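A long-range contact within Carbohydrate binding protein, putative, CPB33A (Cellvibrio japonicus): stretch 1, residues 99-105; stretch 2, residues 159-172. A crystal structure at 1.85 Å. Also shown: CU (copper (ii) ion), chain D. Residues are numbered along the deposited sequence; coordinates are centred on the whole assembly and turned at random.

Stretch 1 99-105: AHKTKYF
Stretch 2 (159-172) WQRDWDRDAAEGFY

A recurring principle of protein architecture is that the second shell around a metal-binding side chain often includes residues distant in sequence. The contact between residues 99-105 and 159-172, where Arg161 lies on the ring of His100, is an example, burying 889 Å² summed over both sides.

The strongest polar links are ionic. Lys103 (chi1 t, chi2 p) extends its ammonium to the loop after the first strand of the second stretch, where NZ makes a salt bridge to Asp164 OD2 at 3.0 Å and a weaker one to Asp162 OD1 at 3.4 Å. A long, flexible lysine suits this place because its aliphatic part is used as well: Lys103 CE lies 3.8 Å from the centroid of the six-membered ring of Trp163 (chi1 p), over its face, with NZ 4.5 Å from that centroid in a cation-pi contact.

Residues 159-161 and 169-172 are strands joined by a loop, with Trp159 N donating to Phe171 O at 2.8 Å and Phe171 N to Trp159 O at 2.9 Å. Across the stretches the backbones run antiparallel. Tyr104 pairs with Gln160 as a hydrogen-bonded pair, Gln160 N to Tyr104 O at 2.9 Å and Tyr104 N to Gln160 O at 3.3 Å. Phe105 and Trp159 form the adjacent non-hydrogen-bonded pair. Thr102 CA lies 4.5 Å from Arg161 CA in a non-hydrogen-bonded pair whose side chains diverge; relative to Tyr104-Gln160 the register has shifted by one, a beta bulge. Lys103, at phi/psi -76/-43, turns the chain there; its N also reaches Gln160 O, at 2.8 Å, so one carbonyl accepts two amides. Beyond the bulge, Asp162 N donates to Lys101 O at 2.8 Å, and Lys101 N to Asp166 OD2 at 3.0 Å.

His100 (chi1 m, chi2 -53°) binds copper through NE2 at 1.9 Å, alongside ligands from elsewhere in the structure. The guanidinium of Arg161, on an extended side chain with chi1 to chi3 all t, lies flat on its ring, centres 3.7 Å apart and planes at 23°. The 3.2 Å approach of His100 ND1 to Arg161 NE is stacking between two donors. The planar cation is itself anchored by salt bridges from Arg161 NH2 to Asp166 OD1 at 2.9 Å and from Arg161 NH1 to Glu169 OE1 at 3.0 Å. A water accepts from His100 ND1 at 2.8 Å and donates to Asp166 OD2 at 2.8 Å.

Packing completes the contact. Trp159 (chi1 t, chi2 14°), buried and the residue most covered by the opposing stretch, shares one sheet face with Phe105 (chi1 m). The phenyl ring stacks on its five-membered ring, centroids 3.8 Å apart and planes at 23°, while Trp159 NE1 donates to Thr102 OG1 at 2.9 Å. Tyr104 (chi1 p) and Gln160 (chi1 t) occupy the other face, where Gln160 CB sits 3.5 Å from the Tyr104 ring centroid. Gln160 NE2 turns back to donate to Arg161 O at 3.0 Å, and the buried amide finds its other partners elsewhere in the structure.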

# COMPACT_ATOMS: atom_id res chain seq x y z
N ALA A 99 -7.59 -11.63 -10.71
CA ALA A 99 -6.20 -11.96 -11.09
C ALA A 99 -5.75 -11.29 -12.40
O ALA A 99 -6.57 -10.95 -13.24
CB ALA A 99 -6.04 -13.44 -11.18
N HIS A 100 -4.44 -11.09 -12.54
CA HIS A 100 -3.87 -10.52 -13.74
C HIS A 100 -2.50 -11.16 -13.97
O HIS A 100 -1.90 -11.74 -13.02
CB HIS A 100 -3.76 -9.00 -13.64
CG HIS A 100 -5.08 -8.29 -13.53
ND1 HIS A 100 -6.11 -8.50 -14.42
CD2 HIS A 100 -5.54 -7.39 -12.63
CE1 HIS A 100 -7.14 -7.72 -14.10
NE2 HIS A 100 -6.83 -7.06 -13.00
N LYS A 101 -2.00 -11.09 -15.22
CA LYS A 101 -0.61 -11.47 -15.51
C LYS A 101 0.21 -10.34 -14.90
O LYS A 101 -0.22 -9.21 -14.94
CB LYS A 101 -0.34 -11.64 -17.02
CG LYS A 101 -1.35 -12.54 -17.71
CD LYS A 101 -0.72 -13.29 -18.86
CE LYS A 101 -1.48 -14.59 -19.19
NZ LYS A 101 -1.04 -15.72 -18.32
N THR A 102 1.33 -10.68 -14.27
CA THR A 102 2.10 -9.77 -13.37
C THR A 102 3.51 -9.60 -13.91
O THR A 102 4.22 -10.60 -14.16
CB THR A 102 2.18 -10.36 -11.93
OG1 THR A 102 0.84 -10.40 -11.40
CG2 THR A 102 3.04 -9.53 -11.01
N LYS A 103 3.92 -8.34 -14.06
CA LYS A 103 5.32 -7.98 -14.30
C LYS A 103 6.08 -8.09 -12.98
O LYS A 103 7.20 -8.66 -12.90
CB LYS A 103 5.40 -6.58 -14.90
CG LYS A 103 6.78 -6.23 -15.44
CD LYS A 103 7.12 -7.06 -16.67
CE LYS A 103 6.96 -6.25 -17.94
NZ LYS A 103 6.96 -7.12 -19.15
N TYR A 104 5.46 -7.62 -11.90
CA TYR A 104 6.04 -7.73 -10.54
C TYR A 104 5.15 -7.28 -9.39
O TYR A 104 4.23 -6.43 -9.57
CB TYR A 104 7.35 -6.92 -10.43
CG TYR A 104 7.23 -5.46 -10.79
CD1 TYR A 104 6.64 -4.53 -9.91
CD2 TYR A 104 7.80 -4.99 -11.96
CE1 TYR A 104 6.58 -3.19 -10.21
CE2 TYR A 104 7.76 -3.64 -12.28
CZ TYR A 104 7.13 -2.74 -11.42
OH TYR A 104 7.07 -1.44 -11.78
N PHE A 105 5.42 -7.80 -8.21
CA PHE A 105 4.98 -7.11 -6.98
C PHE A 105 6.25 -6.57 -6.36
O PHE A 105 7.22 -7.37 -6.06
CB PHE A 105 4.28 -8.05 -5.96
CG PHE A 105 2.92 -8.57 -6.44
CD1 PHE A 105 2.84 -9.66 -7.30
CD2 PHE A 105 1.74 -7.90 -6.10
CE1 PHE A 105 1.60 -10.15 -7.78
CE2 PHE A 105 0.51 -8.37 -6.57
CZ PHE A 105 0.44 -9.47 -7.43
N TRP A 159 1.78 -3.34 -7.32
CA TRP A 159 1.51 -4.44 -8.22
C TRP A 159 1.46 -3.94 -9.63
O TRP A 159 0.53 -3.16 -9.99
CB TRP A 159 0.17 -5.12 -7.83
CG TRP A 159 -0.21 -6.24 -8.73
CD1 TRP A 159 0.59 -6.87 -9.65
CD2 TRP A 159 -1.50 -6.90 -8.80
NE1 TRP A 159 -0.14 -7.88 -10.31
CE2 TRP A 159 -1.42 -7.88 -9.83
CE3 TRP A 159 -2.73 -6.67 -8.18
CZ2 TRP A 159 -2.50 -8.72 -10.17
CZ3 TRP A 159 -3.83 -7.53 -8.50
CH2 TRP A 159 -3.70 -8.52 -9.52
N GLN A 160 2.44 -4.37 -10.44
CA GLN A 160 2.51 -3.99 -11.85
C GLN A 160 1.98 -5.20 -12.69
O GLN A 160 2.58 -6.28 -12.71
CB GLN A 160 3.96 -3.51 -12.29
CG GLN A 160 4.13 -3.19 -13.78
CD GLN A 160 3.39 -1.97 -14.24
OE1 GLN A 160 3.77 -0.81 -13.91
NE2 GLN A 160 2.38 -2.19 -15.07
N ARG A 161 0.80 -4.97 -13.29
CA ARG A 161 0.13 -5.87 -14.23
C ARG A 161 1.01 -5.93 -15.50
O ARG A 161 1.58 -4.91 -15.93
CB ARG A 161 -1.29 -5.35 -14.53
CG ARG A 161 -2.09 -6.15 -15.55
CD ARG A 161 -3.54 -5.71 -15.54
NE ARG A 161 -4.38 -6.57 -16.38
CZ ARG A 161 -5.60 -6.21 -16.80
NH1 ARG A 161 -6.08 -5.03 -16.42
NH2 ARG A 161 -6.33 -7.00 -17.58
N ASP A 162 1.16 -7.12 -16.09
CA ASP A 162 2.11 -7.29 -17.20
C ASP A 162 1.57 -6.72 -18.51
O ASP A 162 0.70 -7.34 -19.12
CB ASP A 162 2.43 -8.76 -17.38
CG ASP A 162 3.59 -8.96 -18.29
OD1 ASP A 162 3.72 -8.25 -19.29
OD2 ASP A 162 4.41 -9.81 -17.98
N TRP A 163 2.09 -5.56 -18.96
CA TRP A 163 1.44 -4.90 -20.08
C TRP A 163 1.81 -5.58 -21.42
O TRP A 163 1.16 -5.33 -22.44
CB TRP A 163 1.77 -3.41 -20.14
CG TRP A 163 3.19 -3.20 -20.39
CD1 TRP A 163 3.82 -3.17 -21.61
CD2 TRP A 163 4.21 -3.06 -19.40
NE1 TRP A 163 5.19 -2.99 -21.44
CE2 TRP A 163 5.46 -2.92 -20.09
CE3 TRP A 163 4.20 -3.04 -17.98
CZ2 TRP A 163 6.67 -2.73 -19.41
CZ3 TRP A 163 5.40 -2.86 -17.31
CH2 TRP A 163 6.63 -2.70 -18.02
N ASP A 164 2.85 -6.40 -21.43
CA ASP A 164 3.20 -7.15 -22.65
C ASP A 164 2.31 -8.34 -22.81
O ASP A 164 2.09 -8.80 -23.94
CB ASP A 164 4.63 -7.64 -22.59
CG ASP A 164 5.62 -6.54 -22.84
OD1 ASP A 164 5.41 -5.78 -23.83
OD2 ASP A 164 6.55 -6.42 -22.02
N ARG A 165 1.77 -8.83 -21.71
CA ARG A 165 1.09 -10.10 -21.77
C ARG A 165 -0.39 -9.92 -21.57
O ARG A 165 -1.15 -10.89 -21.59
CB ARG A 165 1.70 -11.09 -20.73
CG ARG A 165 3.14 -11.54 -21.04
CD ARG A 165 3.60 -12.76 -20.28
NE ARG A 165 4.05 -12.42 -18.92
CZ ARG A 165 3.56 -12.94 -17.78
NH1 ARG A 165 2.58 -13.86 -17.85
NH2 ARG A 165 4.04 -12.54 -16.59
N ASP A 166 -0.82 -8.69 -21.31
CA ASP A 166 -2.10 -8.50 -20.66
C ASP A 166 -2.63 -7.09 -20.77
O ASP A 166 -3.37 -6.82 -21.70
CB ASP A 166 -2.06 -9.04 -19.19
CG ASP A 166 -3.41 -9.01 -18.50
OD1 ASP A 166 -4.42 -8.51 -19.07
OD2 ASP A 166 -3.45 -9.49 -17.34
N ALA A 167 -2.28 -6.21 -19.82
CA ALA A 167 -2.68 -4.80 -19.84
C ALA A 167 -1.80 -4.02 -18.86
O ALA A 167 -1.24 -4.62 -17.90
CB ALA A 167 -4.15 -4.61 -19.48
N ALA A 168 -1.68 -2.72 -19.12
CA ALA A 168 -0.90 -1.80 -18.31
C ALA A 168 -1.80 -1.31 -17.19
O ALA A 168 -2.86 -0.78 -17.42
CB ALA A 168 -0.41 -0.63 -19.15
N GLU A 169 -1.42 -1.52 -15.96
CA GLU A 169 -2.22 -1.04 -14.84
C GLU A 169 -1.37 -1.28 -13.61
O GLU A 169 -0.52 -2.22 -13.57
CB GLU A 169 -3.58 -1.77 -14.73
CG GLU A 169 -4.60 -1.11 -13.83
CD GLU A 169 -5.94 -1.89 -13.80
OE1 GLU A 169 -5.91 -3.08 -14.11
OE2 GLU A 169 -7.02 -1.31 -13.53
N GLY A 170 -1.57 -0.40 -12.63
CA GLY A 170 -0.83 -0.42 -11.36
C GLY A 170 -1.83 -0.48 -10.21
O GLY A 170 -2.91 0.15 -10.29
N PHE A 171 -1.50 -1.27 -9.18
CA PHE A 171 -2.21 -1.24 -7.89
C PHE A 171 -1.26 -0.92 -6.72
O PHE A 171 -0.10 -1.44 -6.64
CB PHE A 171 -2.93 -2.61 -7.61
CG PHE A 171 -3.84 -3.01 -8.70
CD1 PHE A 171 -5.18 -2.52 -8.73
CD2 PHE A 171 -3.35 -3.72 -9.79
CE1 PHE A 171 -6.03 -2.83 -9.80
CE2 PHE A 171 -4.19 -4.01 -10.88
CZ PHE A 171 -5.53 -3.58 -10.88
N TYR A 172 -1.76 -0.09 -5.80
CA TYR A 172 -0.90 0.55 -4.82
C TYR A 172 -1.40 0.41 -3.39
O TYR A 172 -2.53 0.81 -3.10
CB TYR A 172 -0.62 2.02 -5.19
CG TYR A 172 -0.19 2.15 -6.61
CD1 TYR A 172 -1.14 2.31 -7.66
CD2 TYR A 172 1.16 2.16 -6.94
CE1 TYR A 172 -0.72 2.39 -8.97
CE2 TYR A 172 1.58 2.28 -8.27
CZ TYR A 172 0.62 2.40 -9.27
OH TYR A 172 1.00 2.48 -10.56
CU CU D . -7.73 -5.84 -11.85
O HOH W 1 -6.06 -10.17 -16.61